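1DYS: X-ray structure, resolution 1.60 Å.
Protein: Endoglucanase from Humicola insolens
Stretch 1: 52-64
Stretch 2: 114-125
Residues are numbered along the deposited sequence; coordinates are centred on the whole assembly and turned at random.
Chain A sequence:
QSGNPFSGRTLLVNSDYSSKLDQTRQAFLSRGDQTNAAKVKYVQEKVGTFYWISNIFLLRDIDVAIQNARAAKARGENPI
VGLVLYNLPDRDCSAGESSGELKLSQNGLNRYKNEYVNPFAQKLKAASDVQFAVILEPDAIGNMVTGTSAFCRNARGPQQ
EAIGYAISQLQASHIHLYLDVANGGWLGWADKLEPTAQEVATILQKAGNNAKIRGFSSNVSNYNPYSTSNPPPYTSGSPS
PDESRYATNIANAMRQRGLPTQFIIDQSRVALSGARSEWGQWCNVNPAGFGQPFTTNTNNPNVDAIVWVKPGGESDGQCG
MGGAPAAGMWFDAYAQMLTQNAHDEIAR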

# COMPACT_ATOMS: atom_id res chain seq x y z
N TRP A 52 3.64 -11.02 8.74
CA TRP A 52 2.58 -10.05 8.73
C TRP A 52 1.48 -10.38 7.72
O TRP A 52 1.72 -10.44 6.52
CB TRP A 52 3.13 -8.66 8.41
CG TRP A 52 3.94 -8.09 9.55
CD1 TRP A 52 5.12 -8.55 10.06
CD2 TRP A 52 3.57 -6.95 10.36
NE1 TRP A 52 5.57 -7.75 11.07
CE2 TRP A 52 4.61 -6.76 11.28
CE3 TRP A 52 2.48 -6.07 10.36
CZ2 TRP A 52 4.59 -5.71 12.21
CZ3 TRP A 52 2.46 -5.04 11.29
CH2 TRP A 52 3.53 -4.86 12.20
N ILE A 53 0.29 -10.56 8.31
CA ILE A 53 -0.87 -10.93 7.46
C ILE A 53 -1.70 -9.67 7.29
O ILE A 53 -2.77 -9.50 7.93
CB ILE A 53 -1.67 -12.07 8.08
CG1 ILE A 53 -0.84 -13.29 8.50
CG2 ILE A 53 -2.68 -12.56 6.99
CD1 ILE A 53 0.23 -13.79 7.58
N SER A 54 -1.12 -8.73 6.56
CA SER A 54 -1.59 -7.34 6.51
C SER A 54 -2.76 -7.08 5.58
O SER A 54 -3.16 -5.93 5.43
CB SER A 54 -0.41 -6.41 6.19
OG SER A 54 0.67 -6.65 7.12
N ASN A 55 -3.25 -8.09 4.90
CA ASN A 55 -4.41 -7.96 4.02
C ASN A 55 -4.86 -9.36 3.59
O ASN A 55 -4.25 -10.37 3.94
CB ASN A 55 -4.15 -7.06 2.82
CG ASN A 55 -2.93 -7.53 2.08
OD1 ASN A 55 -2.84 -8.64 1.57
ND2 ASN A 55 -1.91 -6.65 2.10
N ILE A 56 -6.00 -9.42 2.90
CA ILE A 56 -6.65 -10.69 2.53
C ILE A 56 -5.76 -11.46 1.58
O ILE A 56 -5.65 -12.70 1.74
CB ILE A 56 -8.05 -10.42 1.94
CG1 ILE A 56 -9.03 -10.10 3.09
CG2 ILE A 56 -8.58 -11.62 1.16
CD1 ILE A 56 -10.20 -9.24 2.55
N PHE A 57 -5.11 -10.80 0.65
CA PHE A 57 -4.16 -11.46 -0.24
C PHE A 57 -3.10 -12.24 0.58
O PHE A 57 -2.71 -13.34 0.19
CB PHE A 57 -3.48 -10.41 -1.12
CG PHE A 57 -2.42 -10.91 -2.05
CD1 PHE A 57 -2.77 -11.43 -3.27
CD2 PHE A 57 -1.08 -10.90 -1.69
CE1 PHE A 57 -1.80 -11.89 -4.15
CE2 PHE A 57 -0.10 -11.33 -2.55
CZ PHE A 57 -0.47 -11.86 -3.78
N LEU A 58 -2.55 -11.64 1.61
CA LEU A 58 -1.54 -12.23 2.44
C LEU A 58 -2.06 -13.33 3.35
O LEU A 58 -1.17 -13.92 4.00
CB LEU A 58 -0.69 -11.23 3.22
CG LEU A 58 0.04 -10.22 2.33
CD1 LEU A 58 0.63 -9.07 3.16
CD2 LEU A 58 1.16 -10.93 1.56
N LEU A 59 -3.33 -13.67 3.40
CA LEU A 59 -3.70 -14.91 4.15
C LEU A 59 -2.91 -16.10 3.65
O LEU A 59 -2.65 -17.01 4.46
CB LEU A 59 -5.20 -15.21 3.93
CG LEU A 59 -6.14 -14.24 4.68
CD1 LEU A 59 -7.54 -14.35 4.05
CD2 LEU A 59 -6.18 -14.64 6.15
N ARG A 60 -2.45 -16.13 2.40
CA ARG A 60 -1.62 -17.19 1.83
C ARG A 60 -0.31 -17.33 2.58
O ARG A 60 0.21 -18.43 2.66
CB ARG A 60 -1.35 -16.98 0.34
CG ARG A 60 -0.41 -15.83 -0.00
CD ARG A 60 -0.47 -15.42 -1.48
NE ARG A 60 -1.81 -15.10 -1.89
CZ ARG A 60 -2.58 -15.17 -2.96
NH1 ARG A 60 -2.20 -15.66 -4.13
NH2 ARG A 60 -3.84 -14.72 -2.82
N ASP A 61 0.22 -16.23 3.19
CA ASP A 61 1.43 -16.34 3.98
C ASP A 61 1.21 -17.20 5.24
O ASP A 61 2.20 -17.71 5.77
CB ASP A 61 2.02 -14.98 4.35
CG ASP A 61 2.93 -14.47 3.24
OD1 ASP A 61 3.20 -15.22 2.28
OD2 ASP A 61 3.40 -13.29 3.30
N ILE A 62 -0.05 -17.38 5.71
CA ILE A 62 -0.22 -18.29 6.85
C ILE A 62 0.10 -19.72 6.42
O ILE A 62 0.75 -20.50 7.14
CB ILE A 62 -1.66 -18.20 7.40
CG1 ILE A 62 -1.94 -16.79 7.91
CG2 ILE A 62 -1.87 -19.15 8.57
CD1 ILE A 62 -3.39 -16.63 8.35
N ASP A 63 -0.33 -20.10 5.21
CA ASP A 63 -0.01 -21.43 4.68
C ASP A 63 1.51 -21.58 4.57
O ASP A 63 2.06 -22.63 4.93
CB ASP A 63 -0.74 -21.70 3.36
CG ASP A 63 -2.24 -21.58 3.52
OD1 ASP A 63 -2.84 -22.11 4.47
OD2 ASP A 63 -2.92 -20.92 2.69
N VAL A 64 2.17 -20.52 4.09
CA VAL A 64 3.62 -20.53 4.00
C VAL A 64 4.25 -20.77 5.38
O VAL A 64 5.14 -21.63 5.53
CB VAL A 64 4.22 -19.24 3.40
CG1 VAL A 64 5.74 -19.35 3.37
CG2 VAL A 64 3.67 -19.02 2.00
N ASN A 114 -15.87 -11.97 7.83
CA ASN A 114 -16.08 -13.08 6.92
C ASN A 114 -14.97 -13.34 5.93
O ASN A 114 -14.76 -14.52 5.61
CB ASN A 114 -17.42 -12.83 6.17
CG ASN A 114 -18.53 -12.68 7.21
OD1 ASN A 114 -18.61 -13.44 8.17
ND2 ASN A 114 -19.39 -11.68 7.09
N GLU A 115 -14.27 -12.33 5.47
CA GLU A 115 -13.23 -12.54 4.48
C GLU A 115 -11.81 -12.53 5.08
O GLU A 115 -10.93 -12.94 4.31
CB GLU A 115 -13.33 -11.44 3.40
CG GLU A 115 -14.57 -11.55 2.52
CD GLU A 115 -14.58 -10.52 1.40
OE1 GLU A 115 -13.69 -10.53 0.51
OE2 GLU A 115 -15.45 -9.63 1.40
N TYR A 116 -11.69 -12.08 6.33
CA TYR A 116 -10.33 -12.03 6.90
C TYR A 116 -10.23 -12.84 8.20
O TYR A 116 -9.46 -13.82 8.13
CB TYR A 116 -9.86 -10.58 7.03
CG TYR A 116 -8.48 -10.46 7.64
CD1 TYR A 116 -7.34 -10.69 6.89
CD2 TYR A 116 -8.34 -10.18 8.99
CE1 TYR A 116 -6.06 -10.61 7.46
CE2 TYR A 116 -7.07 -10.11 9.58
CZ TYR A 116 -5.95 -10.31 8.80
OH TYR A 116 -4.69 -10.24 9.36
N VAL A 117 -11.01 -12.54 9.23
CA VAL A 117 -10.88 -13.35 10.45
C VAL A 117 -11.30 -14.80 10.22
O VAL A 117 -10.55 -15.71 10.60
CB VAL A 117 -11.66 -12.70 11.60
CG1 VAL A 117 -11.64 -13.54 12.85
CG2 VAL A 117 -11.04 -11.31 11.90
N ASN A 118 -12.44 -15.06 9.57
CA ASN A 118 -12.83 -16.48 9.43
C ASN A 118 -11.79 -17.34 8.80
O ASN A 118 -11.40 -18.39 9.37
CB ASN A 118 -14.21 -16.59 8.79
CG ASN A 118 -15.26 -16.06 9.74
OD1 ASN A 118 -15.13 -15.71 10.91
ND2 ASN A 118 -16.48 -15.97 9.17
N PRO A 119 -11.25 -16.98 7.66
CA PRO A 119 -10.25 -17.75 6.95
C PRO A 119 -8.98 -17.87 7.78
O PRO A 119 -8.33 -18.92 7.76
CB PRO A 119 -10.03 -17.18 5.55
CG PRO A 119 -10.98 -16.02 5.53
CD PRO A 119 -11.74 -15.87 6.83
N PHE A 120 -8.64 -16.81 8.51
CA PHE A 120 -7.49 -16.84 9.40
C PHE A 120 -7.69 -17.95 10.44
O PHE A 120 -6.81 -18.82 10.59
CB PHE A 120 -7.33 -15.49 10.09
CG PHE A 120 -5.97 -15.16 10.65
CD1 PHE A 120 -5.36 -15.92 11.65
CD2 PHE A 120 -5.36 -14.01 10.16
CE1 PHE A 120 -4.14 -15.49 12.14
CE2 PHE A 120 -4.15 -13.57 10.65
CZ PHE A 120 -3.54 -14.35 11.63
N ALA A 121 -8.88 -17.93 11.04
CA ALA A 121 -9.15 -18.93 12.09
C ALA A 121 -9.20 -20.34 11.55
O ALA A 121 -8.73 -21.26 12.24
CB ALA A 121 -10.42 -18.56 12.81
N GLN A 122 -9.75 -20.51 10.36
CA GLN A 122 -9.85 -21.84 9.75
C GLN A 122 -8.46 -22.45 9.59
O GLN A 122 -8.24 -23.62 9.93
CB GLN A 122 -10.52 -21.73 8.37
CG GLN A 122 -10.58 -23.06 7.60
CD GLN A 122 -11.17 -22.84 6.22
OE1 GLN A 122 -11.69 -21.78 5.86
NE2 GLN A 122 -11.11 -23.87 5.38
N LYS A 123 -7.53 -21.65 9.04
CA LYS A 123 -6.18 -22.16 8.82
C LYS A 123 -5.45 -22.51 10.11
O LYS A 123 -4.80 -23.54 10.20
CB LYS A 123 -5.38 -21.01 8.15
CG LYS A 123 -5.77 -20.92 6.66
CD LYS A 123 -4.94 -19.77 6.06
CE LYS A 123 -5.47 -19.40 4.67
NZ LYS A 123 -5.32 -20.51 3.71
N LEU A 124 -5.63 -21.69 11.16
CA LEU A 124 -4.94 -22.03 12.42
C LEU A 124 -5.61 -23.20 13.13
O LEU A 124 -4.87 -24.02 13.69
CB LEU A 124 -4.87 -20.81 13.34
CG LEU A 124 -3.65 -19.90 13.16
CD1 LEU A 124 -3.59 -19.31 11.75
CD2 LEU A 124 -3.78 -18.74 14.14
N LYS A 125 -6.94 -23.28 13.12
CA LYS A 125 -7.60 -24.39 13.84
C LYS A 125 -7.34 -25.69 13.10
O LYS A 125 -7.29 -26.75 13.75
CB LYS A 125 -9.10 -24.12 14.01
CG LYS A 125 -9.38 -23.04 15.06
CD LYS A 125 -10.87 -22.72 15.19
CE LYS A 125 -11.05 -21.73 16.33
NZ LYS A 125 -12.44 -21.27 16.48

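The contact between these two stretches is a compact apolar packing of a strand end, a turn and a short run of helix packed against a second helix, closed by a polar interaction near each end. It illustrates a common principle: hydrophobic side chains fill the middle of an interface, while polar groups pair near its ends.

The axes of helix 60-64 and helix 114-125 run nearly parallel, 13° apart and 10.2 Å at closest approach. Across the contact, Ile56 CA is nearest Tyr116 CA (5.9 Å), Leu59 CA nearest Phe120 CA (6.8 Å) and Ile62 CA nearest Lys123 CA (7.4 Å). Leu59, buried like Ile62 and Phe120 and pointing toward the partner helix, sits centrally: its CD1 lies 4.1 Å from Pro119 CB, and its CD2 4.1 Å from Phe120 CD2. A branched aliphatic side chain suits this place because its two methyls can touch different neighbours. Ile62 adds a CH-pi contact, its CD1 standing 3.6 Å from the centroid of the Phe120 ring and almost on the ring normal, while its CG2 packs 3.6 Å from Leu124 CD1. Ile56 approaches from the turn, CG1 lying 4.1 Å from Tyr116 CB.

At the strand end, Tyr116 uses a t rotamer (chi1 179°) to carry its ring to Ile53, where Tyr116 OH donates a short hydrogen bond of 2.5 Å to Ile53 O. Tyrosine serves two purposes here: its ring offers apolar surface, with CE1 3.9 Å from Ile53 CG2, and its hydroxyl satisfies a backbone carbonyl.

At the other end, Lys123 lays its aliphatic chain along the first stretch, CD 3.9 Å from Ile62 CB, before its ammonium group forms a salt bridge with the exposed Asp63, NZ to OD2 2.6 Å. Long and amphipathic, lysine thus extends the apolar packing and still delivers its charge to a carboxylate. Together the two surfaces bury 573 Å².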